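PDB 4EPS: putative fimbrium tip subunit Fim1C from Bacteroides ovatus, which probably forms part of the tip of fimbriae, the filamentous surface appendages that mediate cell adhesion and biofilm formation. Local coordinates for residues Ala111-Ala114 / Ala115-Leu119; Gly54-Asp58 / Glu59-Met63. All coordinates share one frame; numbering follows the deposited sequence. Where two conformers were deposited one is given.

Contact 1 (Ala111-Ala114 / Ala115-Leu119); sequences APLA and AGWEL
Leu113 and Trp117 meet in a local contact at the C-terminal end of the short helix 111-115, where the chain leaves the helix for the loop leading to helix 126-130. This lies at the surface of the N-terminal fimbrillin-like region, whose family belongs to the transthyretin clan. Two i to i+4 bonds run along the last turn: Ala115 N donates a hydrogen bond to Ala111 O at 2.9 Å, and Gly116 N donates one to Pro112 O at 3.0 Å. The pattern then tightens to three residues, Trp117 N bonding Ala114 O at 3.2 Å. That last donor stands above the carbonyl plane rather than on a lone pair, in keeping with a beta turn of type I shape at Ala115 and Gly116. Gly116 keeps a negative phi of -92°, so the chain ends without the left-handed residue of a Schellman motif.

The side chains of Leu113 and Trp117 lie next to each other and point the same way. With CG of Trp117 opposite its own backbone N (chi1 -164°), the six-membered half of the indole swings back beside the helix, and Leu113 CD1 comes to it obliquely, 3.9 Å from Trp117 CE3. Leu134 touches both side chains and Met159 of strand 148-174 adds to the packing of the indole, whose NE1 is satisfied by Gln132 O. Water 1, which has more acceptors in reach than protons, bridges two carbonyls, 2.8 Å from Ala114 O and 3.0 Å from Trp117 O.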
loop_
_atom_site.group_PDB
_atom_site.type_symbol
_atom_site.label_atom_id
_atom_site.label_comp_id
_atom_site.label_asym_id
_atom_site.label_seq_id
_atom_site.Cartn_x
_atom_site.Cartn_y
_atom_site.Cartn_z
ATOM N N ALA A 111 -9.937 30.207 -49.477
ATOM C CA ALA A 111 -10.580 28.959 -49.927
ATOM C C ALA A 111 -9.657 28.127 -50.875
ATOM O O ALA A 111 -9.505 26.930 -50.595
ATOM C CB ALA A 111 -11.918 29.248 -50.606
ATOM N N PRO A 112 -8.977 28.698 -51.918
ATOM C CA PRO A 112 -8.117 27.850 -52.782
ATOM C C PRO A 112 -6.865 27.320 -52.078
ATOM O O PRO A 112 -6.418 26.219 -52.377
ATOM C CB PRO A 112 -7.729 28.788 -53.933
ATOM C CG PRO A 112 -8.763 29.905 -53.892
ATOM C CD PRO A 112 -9.022 30.087 -52.434
ATOM N N LEU A 113 -6.288 28.098 -51.154
ATOM C CA LEU A 113 -5.119 27.649 -50.380
ATOM C C LEU A 113 -5.499 26.403 -49.580
ATOM O O LEU A 113 -4.796 25.397 -49.637
ATOM C CB LEU A 113 -4.636 28.782 -49.459
ATOM C CG LEU A 113 -3.468 28.485 -48.514
ATOM C CD1 LEU A 113 -2.169 28.143 -49.296
ATOM C CD2 LEU A 113 -3.264 29.668 -47.554
ATOM N N ALA A 114 -6.659 26.452 -48.899
ATOM C CA ALA A 114 -7.151 25.339 -48.094
ATOM C C ALA A 114 -7.533 24.141 -48.975
ATOM O O ALA A 114 -7.151 23.013 -48.656
ATOM C CB ALA A 114 -8.338 25.787 -47.260
ATOM N N ALA A 115 -8.231 24.387 -50.105
ATOM C CA ALA A 115 -8.654 23.322 -51.034
ATOM C C ALA A 115 -7.464 22.535 -51.617
ATOM O O ALA A 115 -7.549 21.314 -51.721
ATOM C CB ALA A 115 -9.492 23.905 -52.165
ATOM N N GLY A 116 -6.380 23.221 -51.969
ATOM C CA GLY A 116 -5.199 22.576 -52.535
ATOM C C GLY A 116 -4.128 22.166 -51.537
ATOM O O GLY A 116 -3.069 21.669 -51.933
ATOM N N TRP A 117 -4.380 22.360 -50.222
ATOM C CA TRP A 117 -3.391 22.048 -49.187
ATOM C C TRP A 117 -3.113 20.550 -49.153
ATOM O O TRP A 117 -4.023 19.756 -48.916
ATOM C CB TRP A 117 -3.853 22.577 -47.816
ATOM C CG TRP A 117 -2.758 22.636 -46.787
ATOM C CD1 TRP A 117 -2.598 21.812 -45.712
ATOM C CD2 TRP A 117 -1.710 23.618 -46.702
ATOM N NE1 TRP A 117 -1.498 22.200 -44.976
ATOM C CE2 TRP A 117 -0.934 23.305 -45.561
ATOM C CE3 TRP A 117 -1.349 24.735 -47.489
ATOM C CZ2 TRP A 117 0.176 24.069 -45.177
ATOM C CZ3 TRP A 117 -0.236 25.483 -47.117
ATOM C CH2 TRP A 117 0.510 25.149 -45.973
ATOM N N GLU A 118 -1.860 20.176 -49.423
ATOM C CA GLU A 118 -1.437 18.775 -49.466
ATOM C C GLU A 118 -0.883 18.363 -48.112
ATOM O O GLU A 118 0.168 18.855 -47.687
ATOM C CB GLU A 118 -0.409 18.531 -50.588
ATOM C CG GLU A 118 -0.922 18.886 -51.977
ATOM C CD GLU A 118 0.092 18.744 -53.098
ATOM O OE1 GLU A 118 1.197 19.324 -52.987
ATOM O OE2 GLU A 118 -0.234 18.071 -54.102
ATOM N N LEU A 119 -1.595 17.505 -47.434
ATOM C CA LEU A 119 -1.225 17.017 -46.123
ATOM C C LEU A 119 -0.668 15.619 -46.240
ATOM O O LEU A 119 -1.243 14.781 -46.938
ATOM C CB LEU A 119 -2.515 17.044 -45.300
ATOM C CG LEU A 119 -2.450 17.142 -43.824
ATOM C CD1 LEU A 119 -1.825 18.475 -43.380
ATOM C CD2 LEU A 119 -3.832 17.024 -43.285
HETATM O O HOH W 1 -6.984 20.248 -48.509
#

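Contact 2 (Gly54-Asp58 / Glu59-Met63). With GOL (glycerol), chain Q.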
loop_
_atom_site.group_PDB
_atom_site.type_symbol
_atom_site.label_atom_id
_atom_site.label_comp_id
_atom_site.label_asym_id
_atom_site.label_seq_id
_atom_site.Cartn_x
_atom_site.Cartn_y
_atom_site.Cartn_z
ATOM N N GLY A 54 -11.605 45.566 -53.839
ATOM C CA GLY A 54 -11.634 44.297 -54.563
ATOM C C GLY A 54 -10.350 43.848 -55.232
ATOM O O GLY A 54 -10.388 42.943 -56.064
ATOM N N ALA A 55 -9.208 44.451 -54.873
ATOM C CA ALA A 55 -7.900 44.073 -55.419
ATOM C C ALA A 55 -6.831 44.064 -54.327
ATOM O O ALA A 55 -6.836 44.932 -53.451
ATOM C CB ALA A 55 -7.489 45.033 -56.530
ATOM N N ILE A 56 -5.881 43.122 -54.423
ATOM C CA ILE A 56 -4.749 43.054 -53.505
ATOM C C ILE A 56 -3.803 44.221 -53.814
ATOM O O ILE A 56 -3.489 44.462 -54.983
ATOM C CB ILE A 56 -4.005 41.684 -53.569
ATOM C CG1 ILE A 56 -4.963 40.494 -53.324
ATOM C CG2 ILE A 56 -2.836 41.661 -52.584
ATOM C CD1 ILE A 56 -4.439 39.111 -53.805
ATOM N N LEU A 57 -3.360 44.943 -52.768
ATOM C CA LEU A 57 -2.398 46.035 -52.883
ATOM C C LEU A 57 -1.043 45.457 -53.236
ATOM O O LEU A 57 -0.597 44.502 -52.591
ATOM C CB LEU A 57 -2.307 46.857 -51.576
ATOM C CG LEU A 57 -3.485 47.764 -51.203
ATOM C CD1 LEU A 57 -3.201 48.473 -49.895
ATOM C CD2 LEU A 57 -3.749 48.829 -52.289
ATOM N N ASP A 58 -0.400 46.005 -54.286
ATOM C CA ASP A 58 0.919 45.552 -54.746
ATOM C C ASP A 58 1.965 45.626 -53.652
ATOM O O ASP A 58 2.886 44.807 -53.634
ATOM C CB ASP A 58 1.401 46.399 -55.942
ATOM C CG ASP A 58 0.560 46.287 -57.200
ATOM O OD1 ASP A 58 0.158 45.153 -57.549
ATOM O OD2 ASP A 58 0.379 47.322 -57.887
ATOM N N GLU A 59 1.847 46.621 -52.759
ATOM C CA GLU A 59 2.802 46.812 -51.671
ATOM C C GLU A 59 2.606 45.781 -50.531
ATOM O O GLU A 59 3.545 45.590 -49.773
ATOM C CB GLU A 59 2.737 48.253 -51.114
ATOM C CG GLU A 59 1.424 48.621 -50.430
ATOM C CD GLU A 59 1.389 49.964 -49.726
ATOM O OE1 GLU A 59 2.064 50.113 -48.679
ATOM O OE2 GLU A 59 0.634 50.849 -50.190
ATOM N N ILE A 60 1.400 45.166 -50.389
ATOM C CA ILE A 60 1.074 44.189 -49.313
ATOM C C ILE A 60 0.407 42.947 -49.947
ATOM O O ILE A 60 -0.802 42.716 -49.826
ATOM C CB ILE A 60 0.206 44.808 -48.154
ATOM C CG1 ILE A 60 0.749 46.202 -47.682
ATOM C CG2 ILE A 60 0.132 43.820 -46.949
ATOM C CD1 ILE A 60 -0.247 47.143 -46.977
ATOM N N ASN A 61 1.212 42.185 -50.672
ATOM C CA ASN A 61 0.772 41.014 -51.407
ATOM C C ASN A 61 1.657 39.854 -51.014
ATOM O O ASN A 61 2.791 39.757 -51.485
ATOM C CB ASN A 61 0.830 41.307 -52.931
ATOM C CG ASN A 61 0.199 40.252 -53.808
ATOM O OD1 ASN A 61 -0.064 39.124 -53.393
ATOM N ND2 ASN A 61 -0.070 40.603 -55.052
ATOM N N ASN A 62 1.166 39.003 -50.077
ATOM C CA ASN A 62 1.925 37.872 -49.541
ATOM C C ASN A 62 3.219 38.369 -48.891
ATOM O O ASN A 62 4.292 37.828 -49.126
ATOM C CB ASN A 62 2.204 36.793 -50.612
ATOM C CG ASN A 62 2.642 35.502 -50.002
ATOM O OD1 ASN A 62 2.239 35.170 -48.887
ATOM N ND2 ASN A 62 3.529 34.773 -50.675
HETATM N N MSE A 63 3.114 39.423 -48.080
HETATM C CA MSE A 63 4.275 39.991 -47.411
HETATM C C MSE A 63 4.659 39.126 -46.203
HETATM O O MSE A 63 3.810 38.877 -45.343
HETATM C CB MSE A 63 3.984 41.434 -47.007
HETATM C CG MSE A 63 5.192 42.168 -46.475
HETATM SE SE MSE A 63 4.694 43.979 -45.886
HETATM C CE MSE A 63 3.862 44.513 -47.242
HETATM C C1 GOL Q . 4.479 42.596 -50.761
HETATM O O1 GOL Q . 3.723 42.890 -51.928
HETATM C C2 GOL Q . 5.849 42.085 -51.132
HETATM O O2 GOL Q . 6.618 43.146 -51.709
HETATM C C3 GOL Q . 6.543 41.558 -49.900
HETATM O O3 GOL Q . 7.746 40.882 -50.242
#
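The carboxamide of Asn61 presents one face to Ile56, whose methyl CG2 sits almost straight above Asn61 CG at 3.6 Å. The same methyl is 3.8 Å from Asn61 OD1 and 3.9 Å from Asn61 ND2, so it is centred over the group and meets no edge of it. The two side chains cross at about a right angle. Asn61 CG lies opposite its backbone N (chi1 -171°), which lays the amide back over the isoleucine, while Phe49 of the neighbouring strand 45-52 also touches this side chain.

What brings the two residues together is a type I beta turn from Leu57 to Ile60, breaking strand 55-67 where it pairs with strand 45-52. Ile60 N closes the turn on Leu57 O at 3.0 Å, the donor standing above the carbonyl plane. Leu57 CD1 and Ile60 CD1 make a loose apolar contact at the turn, and the buried Ile60 packs on Leu48 and Ala50. Beyond it, Asn62 and Met63 both face Leu48 in a G1 beta bulge, with Asn62 in the left-handed helical region (phi 59°); its amide is held by Tyr91 OH and Gln95 O.

A glycerol, probably from the crystallisation liquor, lies against the bend. Its O1 donates to Asp58 O at 2.7 Å and accepts a weak bond from Asn61 N at 2.9 Å, and its carbon C3 rests 3.7 Å from CG of Met63, which is modelled as selenomethionine. One hydroxyl thus serves as both donor and acceptor, bridging the carbonyl of Asp58, within the turn, and the N-H of Asn61, just after it, a role that a water could probably fill as well.

Both contacts are local and lie near the surface of the same fimbrillin-like region, with centres about 20 Å apart and nearest atoms about 8 Å apart, so they do not touch. Each has one buried aliphatic residue, Leu113 in contact 1 and Ile60 in contact 2, but they belong to different elements: a helix end packed near strand 148-174, and an interruption in a strand of the hairpin with strand 45-52. Contact 1 rests on two helical backbone bonds followed by a turn bond, and an aliphatic-aromatic pair; contact 2 has a single turn bond and a methyl over an amide. Gln95 neighbours both, touching the Trp117 side chain and accepting a hydrogen bond from Asn62 ND2 at its backbone O.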